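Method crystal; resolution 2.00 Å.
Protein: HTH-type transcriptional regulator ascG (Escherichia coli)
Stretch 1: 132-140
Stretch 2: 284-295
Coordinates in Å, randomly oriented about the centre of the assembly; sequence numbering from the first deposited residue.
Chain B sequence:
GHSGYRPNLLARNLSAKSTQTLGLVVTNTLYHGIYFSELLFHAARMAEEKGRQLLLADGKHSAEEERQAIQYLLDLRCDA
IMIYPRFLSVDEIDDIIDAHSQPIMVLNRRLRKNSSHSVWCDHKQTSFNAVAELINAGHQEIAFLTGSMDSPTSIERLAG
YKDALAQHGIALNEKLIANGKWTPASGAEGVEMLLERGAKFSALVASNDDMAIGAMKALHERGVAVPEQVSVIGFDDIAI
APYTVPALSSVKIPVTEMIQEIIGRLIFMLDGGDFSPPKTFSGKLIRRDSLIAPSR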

ATOM      1  N   ALA B 132     -10.942  11.723 -22.770  1.00 26.19           N
ATOM      2  CA  ALA B 132     -11.104  12.822 -23.754  1.00 27.48           C
ATOM      3  C   ALA B 132      -9.755  13.199 -24.350  1.00 27.62           C
ATOM      4  O   ALA B 132      -9.661  13.526 -25.534  1.00 28.79           O
ATOM      5  N   GLU B 133      -8.719  13.100 -23.538  1.00 28.24           N
ATOM      6  CA  GLU B 133      -7.361  13.346 -23.979  1.00 29.17           C
ATOM      7  C   GLU B 133      -6.907  12.309 -24.994  1.00 29.96           C
ATOM      8  O   GLU B 133      -6.235  12.651 -25.988  1.00 29.62           O
ATOM      9  N   LEU B 134      -7.277  11.040 -24.762  1.00 28.96           N
ATOM     10  CA  LEU B 134      -6.999  10.013 -25.732  1.00 29.45           C
ATOM     11  C   LEU B 134      -7.746  10.293 -27.003  1.00 29.62           C
ATOM     12  O   LEU B 134      -7.137  10.230 -28.072  1.00 31.68           O
ATOM     13  N   ILE B 135      -9.050  10.575 -26.923  1.00 31.05           N
ATOM     14  CA  ILE B 135      -9.852  10.853 -28.128  1.00 32.63           C
ATOM     15  C   ILE B 135      -9.294  12.029 -28.952  1.00 35.12           C
ATOM     16  O   ILE B 135      -9.189  11.958 -30.191  1.00 36.33           O
ATOM     17  N   ASN B 136      -8.916  13.103 -28.272  1.00 37.20           N
ATOM     18  CA  ASN B 136      -8.359  14.277 -28.968  1.00 38.88           C
ATOM     19  C   ASN B 136      -6.946  14.054 -29.509  1.00 39.10           C
ATOM     20  O   ASN B 136      -6.555  14.735 -30.470  1.00 39.56           O
ATOM     21  N   ALA B 137      -6.197  13.102 -28.923  1.00 38.41           N
ATOM     22  CA  ALA B 137      -4.942  12.625 -29.529  1.00 37.16           C
ATOM     23  C   ALA B 137      -5.154  11.641 -30.696  1.00 36.43           C
ATOM     24  O   ALA B 137      -4.184  11.132 -31.251  1.00 36.46           O
ATOM     25  N   GLY B 138      -6.410  11.419 -31.102  1.00 35.10           N
ATOM     26  CA  GLY B 138      -6.713  10.542 -32.226  1.00 33.41           C
ATOM     27  C   GLY B 138      -7.201   9.113 -31.953  1.00 32.06           C
ATOM     28  O   GLY B 138      -7.390   8.337 -32.877  1.00 30.47           O
ATOM     29  N   HIS B 139      -7.438   8.770 -30.693  1.00 31.79           N
ATOM     30  CA  HIS B 139      -7.846   7.400 -30.346  1.00 31.60           C
ATOM     31  C   HIS B 139      -9.343   7.261 -30.390  1.00 31.75           C
ATOM     32  O   HIS B 139     -10.013   7.856 -29.569  1.00 33.58           O
ATOM     33  N   GLN B 140      -9.875   6.494 -31.337  1.00 31.17           N
ATOM     34  CA  GLN B 140     -11.316   6.267 -31.421  1.00 31.52           C
ATOM     35  C   GLN B 140     -11.760   4.926 -30.766  1.00 30.06           C
ATOM     36  O   GLN B 140     -12.927   4.764 -30.436  1.00 30.72           O
ATOM     37  N   LYS B 284      -5.025  14.980 -11.967  1.00 31.75           N
ATOM     38  CA  LYS B 284      -4.331  15.413 -13.180  1.00 30.75           C
ATOM     39  C   LYS B 284      -3.695  14.176 -13.789  1.00 27.71           C
ATOM     40  O   LYS B 284      -3.118  13.383 -13.072  1.00 25.47           O
ATOM     41  N   LEU B 285      -3.833  14.008 -15.095  1.00 26.97           N
ATOM     42  CA  LEU B 285      -3.180  12.915 -15.802  1.00 27.49           C
ATOM     43  C   LEU B 285      -1.689  13.278 -15.917  1.00 27.89           C
ATOM     44  O   LEU B 285      -1.334  14.397 -16.338  1.00 28.65           O
ATOM     45  N   ILE B 286      -0.834  12.381 -15.456  1.00 26.86           N
ATOM     46  CA  ILE B 286       0.591  12.574 -15.604  1.00 26.20           C
ATOM     47  C   ILE B 286       1.011  11.815 -16.842  1.00 26.87           C
ATOM     48  O   ILE B 286       0.848  10.594 -16.906  1.00 28.31           O
ATOM     49  N   ARG B 287       1.549  12.534 -17.823  1.00 26.12           N
ATOM     50  CA  ARG B 287       1.822  11.971 -19.137  1.00 26.60           C
ATOM     51  C   ARG B 287       3.207  11.427 -19.199  1.00 25.54           C
ATOM     52  O   ARG B 287       4.152  12.184 -18.991  1.00 25.05           O
ATOM     53  N   ARG B 288       3.328  10.118 -19.451  1.00 23.43           N
ATOM     54  CA  ARG B 288       4.641   9.452 -19.473  1.00 23.38           C
ATOM     55  C   ARG B 288       4.731   8.623 -20.749  1.00 23.37           C
ATOM     56  O   ARG B 288       3.828   8.681 -21.616  1.00 25.00           O
ATOM     57  N   ASP B 289       5.764   7.816 -20.856  1.00 23.47           N
ATOM     58  CA  ASP B 289       6.076   7.151 -22.106  1.00 24.44           C
ATOM     59  C   ASP B 289       5.035   6.139 -22.591  1.00 24.80           C
ATOM     60  O   ASP B 289       5.106   5.798 -23.761  1.00 25.52           O
ATOM     61  N   SER B 290       4.098   5.677 -21.732  1.00 23.34           N
ATOM     62  CA  SER B 290       3.090   4.682 -22.134  1.00 23.97           C
ATOM     63  C   SER B 290       1.994   5.298 -22.958  1.00 25.86           C
ATOM     64  O   SER B 290       1.102   4.599 -23.454  1.00 25.17           O
ATOM     65  N   LEU B 291       2.048   6.610 -23.112  1.00 27.83           N
ATOM     66  CA  LEU B 291       1.027   7.293 -23.872  1.00 30.40           C
ATOM     67  C   LEU B 291       1.629   8.007 -25.088  1.00 33.10           C
ATOM     68  O   LEU B 291       2.581   8.782 -24.932  1.00 31.93           O
ATOM     69  N   ILE B 292       1.060   7.730 -26.275  1.00 36.12           N
ATOM     70  CA  ILE B 292       1.308   8.496 -27.508  1.00 39.93           C
ATOM     71  C   ILE B 292       0.152   8.357 -28.522  1.00 42.32           C
ATOM     72  O   ILE B 292      -0.794   7.618 -28.282  1.00 43.45           O
ATOM     73  N   ALA B 293       0.212   9.051 -29.658  1.00 44.86           N
ATOM     74  CA  ALA B 293      -0.867   8.926 -30.678  1.00 47.00           C
ATOM     75  C   ALA B 293      -0.915   7.504 -31.286  1.00 48.27           C
ATOM     76  O   ALA B 293       0.057   6.750 -31.164  1.00 49.03           O
ATOM     77  N   PRO B 294      -2.030   7.132 -31.948  1.00 49.74           N
ATOM     78  CA  PRO B 294      -2.003   5.802 -32.597  1.00 51.07           C
ATOM     79  C   PRO B 294      -1.058   5.815 -33.834  1.00 52.40           C
ATOM     80  O   PRO B 294      -0.468   6.869 -34.141  1.00 52.71           O
ATOM     81  N   SER B 295      -0.892   4.672 -34.518  1.00 53.41           N
ATOM     82  CA  SER B 295       0.023   4.595 -35.687  1.00 53.83           C
ATOM     83  C   SER B 295      -0.689   4.485 -37.047  1.00 53.98           C
ATOM     84  O   SER B 295      -1.487   3.567 -37.279  1.00 54.48           O
TER

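The most distinctive feature of this contact is the imidazole of His139, which serves the chain's C-terminal segment in two ways at once. At its edge, near the ring plane, NE2 donates a hydrogen bond to the backbone carbonyl Ile292 O at 3.0 Å, with an N-H...O angle of 153°. Over one face lies the pyrrolidine of Pro294, whose CD sits 3.8 Å from the centroid of the His139 ring and only 16° off its normal, a CH-pi contact of nearly ideal geometry. The example illustrates a general principle: a loop without regular secondary structure can be fastened to the end of a helix by a side chain that reads its backbone with a polar edge and its apolar surface with a ring face.

The conformation of His139 makes this possible. Its CA-to-CB bond points sideways relative to the other stretch, but chi1 in the m well (-71°) and chi2 of -73° bring the end of the side chain nearer. ND1 is hydrogen-bonded elsewhere in the structure, so both ring nitrogens are satisfied even though the residue is buried. Pro294, with a C-gamma endo pucker, points toward the first stretch and also meets its backbone: CD lies 3.5 Å from Ala137 O, and CG lies 3.6 Å from Gly138 O.

Those carbonyls belong to the turn that follows the helix. Ala137 is the first residue to leave helical phi/psi, and Gly138 adopts a positive phi of 101°. A CB there would be jammed against the preceding carbonyl O and would also lie tight against Pro294 CD, at 3.5 Å, so the bare glycine suits both the turn and the approach of the proline. Ala293 adds a small contribution, its CB resting 3.7 Å from Ala137 O, whereas the side chain of Ile292 points away and leaves its carbonyl to make the contact.

One turn back along the helix the packing becomes apolar. Leu134 (chi1 m, chi2 t) and Leu291 (chi1 t, chi2 p) both leave their backbones sideways, yet their ends converge, and Leu134 CD2 comes within 3.1 Å of Leu291 CD1, a very short approach for two methyl groups. Leu291 closes a type I beta turn that begins at Arg288, with Leu291 N bonded to Arg288 O at 3.1 Å.

Glu133 brings charge to the far end of the interface. Its CB points toward the second stretch, and an extended side chain, t at chi1 and chi2, carries the carboxylate to Arg287, which also points inward with an m, t, t conformation. The two form a salt bridge that includes a hydrogen bond from Arg287 NH2 to Glu133 OE2 at 2.9 Å and 159°. Leu285 lies alongside, its CB directed toward the helix in a t, p rotamer, and its CD2 is 3.6 Å from Glu133 OE2, so the carboxylate has an apolar neighbour as well as a charged partner.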

ATOM      1  CB  ALA B 132     -11.772  14.045 -23.128  1.00 26.91           C
ATOM      2  CB  GLU B 133      -6.423  13.358 -22.788  1.00 29.53           C
ATOM      3  CG  GLU B 133      -4.971  13.716 -23.169  1.00 33.14           C
ATOM      4  CD  GLU B 133      -4.153  14.284 -22.035  1.00 38.25           C
ATOM      5  OE1 GLU B 133      -2.895  14.289 -22.171  1.00 39.81           O
ATOM      6  OE2 GLU B 133      -4.743  14.744 -21.022  1.00 38.95           O
ATOM      7  CB  LEU B 134      -7.344   8.590 -25.206  1.00 28.42           C
ATOM      8  CG  LEU B 134      -6.544   8.085 -24.023  1.00 28.78           C
ATOM      9  CD1 LEU B 134      -7.123   6.753 -23.438  1.00 29.24           C
ATOM     10  CD2 LEU B 134      -5.076   7.909 -24.338  1.00 30.17           C
ATOM     11  CB  ILE B 135     -11.336  11.118 -27.826  1.00 32.62           C
ATOM     12  CG1 ILE B 135     -11.975   9.904 -27.121  1.00 30.94           C
ATOM     13  CG2 ILE B 135     -12.108  11.505 -29.149  1.00 33.71           C
ATOM     14  CD1 ILE B 135     -13.378  10.144 -26.546  1.00 29.09           C
ATOM     15  CB  ASN B 136      -8.450  15.529 -28.089  1.00 39.75           C
ATOM     16  CG  ASN B 136      -9.889  15.971 -27.866  1.00 43.06           C
ATOM     17  OD1 ASN B 136     -10.340  16.100 -26.710  1.00 48.01           O
ATOM     18  ND2 ASN B 136     -10.639  16.169 -28.965  1.00 43.90           N
ATOM     19  CB  ALA B 137      -3.984  12.045 -28.488  1.00 37.49           C
ATOM     20  CB  HIS B 139      -7.347   7.059 -28.952  1.00 31.05           C
ATOM     21  CG  HIS B 139      -5.866   6.872 -28.866  1.00 28.88           C
ATOM     22  ND1 HIS B 139      -5.227   5.768 -29.381  1.00 28.83           N
ATOM     23  CD2 HIS B 139      -4.899   7.634 -28.304  1.00 28.55           C
ATOM     24  CE1 HIS B 139      -3.932   5.855 -29.139  1.00 26.65           C
ATOM     25  NE2 HIS B 139      -3.713   6.961 -28.458  1.00 26.52           N
ATOM     26  CB  GLN B 140     -11.803   6.297 -32.885  1.00 32.55           C
ATOM     27  CG  GLN B 140     -11.632   7.633 -33.681  1.00 36.44           C
ATOM     28  CD  GLN B 140     -12.532   8.740 -33.170  1.00 42.49           C
ATOM     29  OE1 GLN B 140     -12.063   9.688 -32.511  1.00 42.70           O
ATOM     30  NE2 GLN B 140     -13.848   8.621 -33.452  1.00 44.82           N
ATOM     31  CB  LYS B 284      -3.222  16.441 -12.872  1.00 31.43           C
ATOM     32  CG  LYS B 284      -2.494  16.178 -11.550  1.00 36.84           C
ATOM     33  CD  LYS B 284      -1.164  16.984 -11.346  1.00 43.06           C
ATOM     34  CE  LYS B 284      -0.695  16.838  -9.873  1.00 46.60           C
ATOM     35  NZ  LYS B 284       0.800  16.719  -9.614  1.00 47.88           N
ATOM     36  CB  LEU B 285      -3.793  12.708 -17.188  1.00 27.65           C
ATOM     37  CG  LEU B 285      -2.958  11.760 -18.047  1.00 27.66           C
ATOM     38  CD1 LEU B 285      -2.983  10.331 -17.461  1.00 23.73           C
ATOM     39  CD2 LEU B 285      -3.486  11.774 -19.457  1.00 28.51           C
ATOM     40  CB  ILE B 286       1.353  12.106 -14.364  1.00 26.83           C
ATOM     41  CG1 ILE B 286       0.776  12.837 -13.134  1.00 27.59           C
ATOM     42  CG2 ILE B 286       2.900  12.318 -14.562  1.00 24.67           C
ATOM     43  CD1 ILE B 286       1.756  13.426 -12.164  1.00 34.94           C
ATOM     44  CB  ARG B 287       1.640  13.036 -20.218  1.00 28.02           C
ATOM     45  CG  ARG B 287       0.180  13.367 -20.408  1.00 31.10           C
ATOM     46  CD  ARG B 287      -0.028  14.674 -21.181  1.00 38.61           C
ATOM     47  NE  ARG B 287      -1.356  15.181 -20.842  1.00 42.17           N
ATOM     48  CZ  ARG B 287      -1.611  16.015 -19.837  1.00 44.60           C
ATOM     49  NH1 ARG B 287      -0.624  16.496 -19.091  1.00 43.91           N
ATOM     50  NH2 ARG B 287      -2.864  16.375 -19.587  1.00 45.38           N
ATOM     51  CB  ARG B 288       4.871   8.594 -18.200  1.00 23.39           C
ATOM     52  CG  ARG B 288       4.551   9.281 -16.862  1.00 23.93           C
ATOM     53  CD  ARG B 288       5.340   8.611 -15.711  1.00 26.58           C
ATOM     54  NE  ARG B 288       5.331   9.389 -14.466  1.00 28.04           N
ATOM     55  CZ  ARG B 288       4.409   9.323 -13.495  1.00 27.55           C
ATOM     56  NH1 ARG B 288       3.363   8.525 -13.600  1.00 25.64           N
ATOM     57  NH2 ARG B 288       4.550  10.081 -12.397  1.00 26.00           N
ATOM     58  CB  ASP B 289       7.438   6.457 -22.006  1.00 24.18           C
ATOM     59  CG  ASP B 289       8.587   7.450 -22.013  1.00 28.43           C
ATOM     60  OD1 ASP B 289       8.375   8.596 -22.489  1.00 30.45           O
ATOM     61  OD2 ASP B 289       9.680   7.089 -21.529  1.00 28.61           O
ATOM     62  CB  SER B 290       2.428   4.043 -20.920  1.00 24.07           C
ATOM     63  OG  SER B 290       1.691   4.996 -20.171  1.00 21.41           O
ATOM     64  CB  LEU B 291       0.273   8.267 -22.960  1.00 29.74           C
ATOM     65  CG  LEU B 291      -0.807   9.179 -23.571  1.00 31.21           C
ATOM     66  CD1 LEU B 291      -1.974   8.363 -24.043  1.00 31.01           C
ATOM     67  CD2 LEU B 291      -1.255  10.175 -22.509  1.00 31.35           C
ATOM     68  CB  ILE B 292       2.584   8.047 -28.196  1.00 40.01           C
ATOM     69  CG1 ILE B 292       2.400   6.662 -28.816  1.00 41.65           C
ATOM     70  CG2 ILE B 292       3.788   8.115 -27.228  1.00 41.26           C
ATOM     71  CD1 ILE B 292       3.433   6.321 -29.881  1.00 47.09           C
ATOM     72  CB  ALA B 293      -0.706   9.985 -31.784  1.00 46.79           C
ATOM     73  CB  PRO B 294      -3.481   5.554 -32.972  1.00 50.70           C
ATOM     74  CG  PRO B 294      -4.107   6.893 -33.013  1.00 50.14           C
ATOM     75  CD  PRO B 294      -3.297   7.849 -32.176  1.00 49.20           C
ATOM     76  CB  SER B 295       1.055   3.465 -35.522  1.00 54.01           C
ATOM     77  OG  SER B 295       0.434   2.212 -35.270  1.00 54.05           O
TER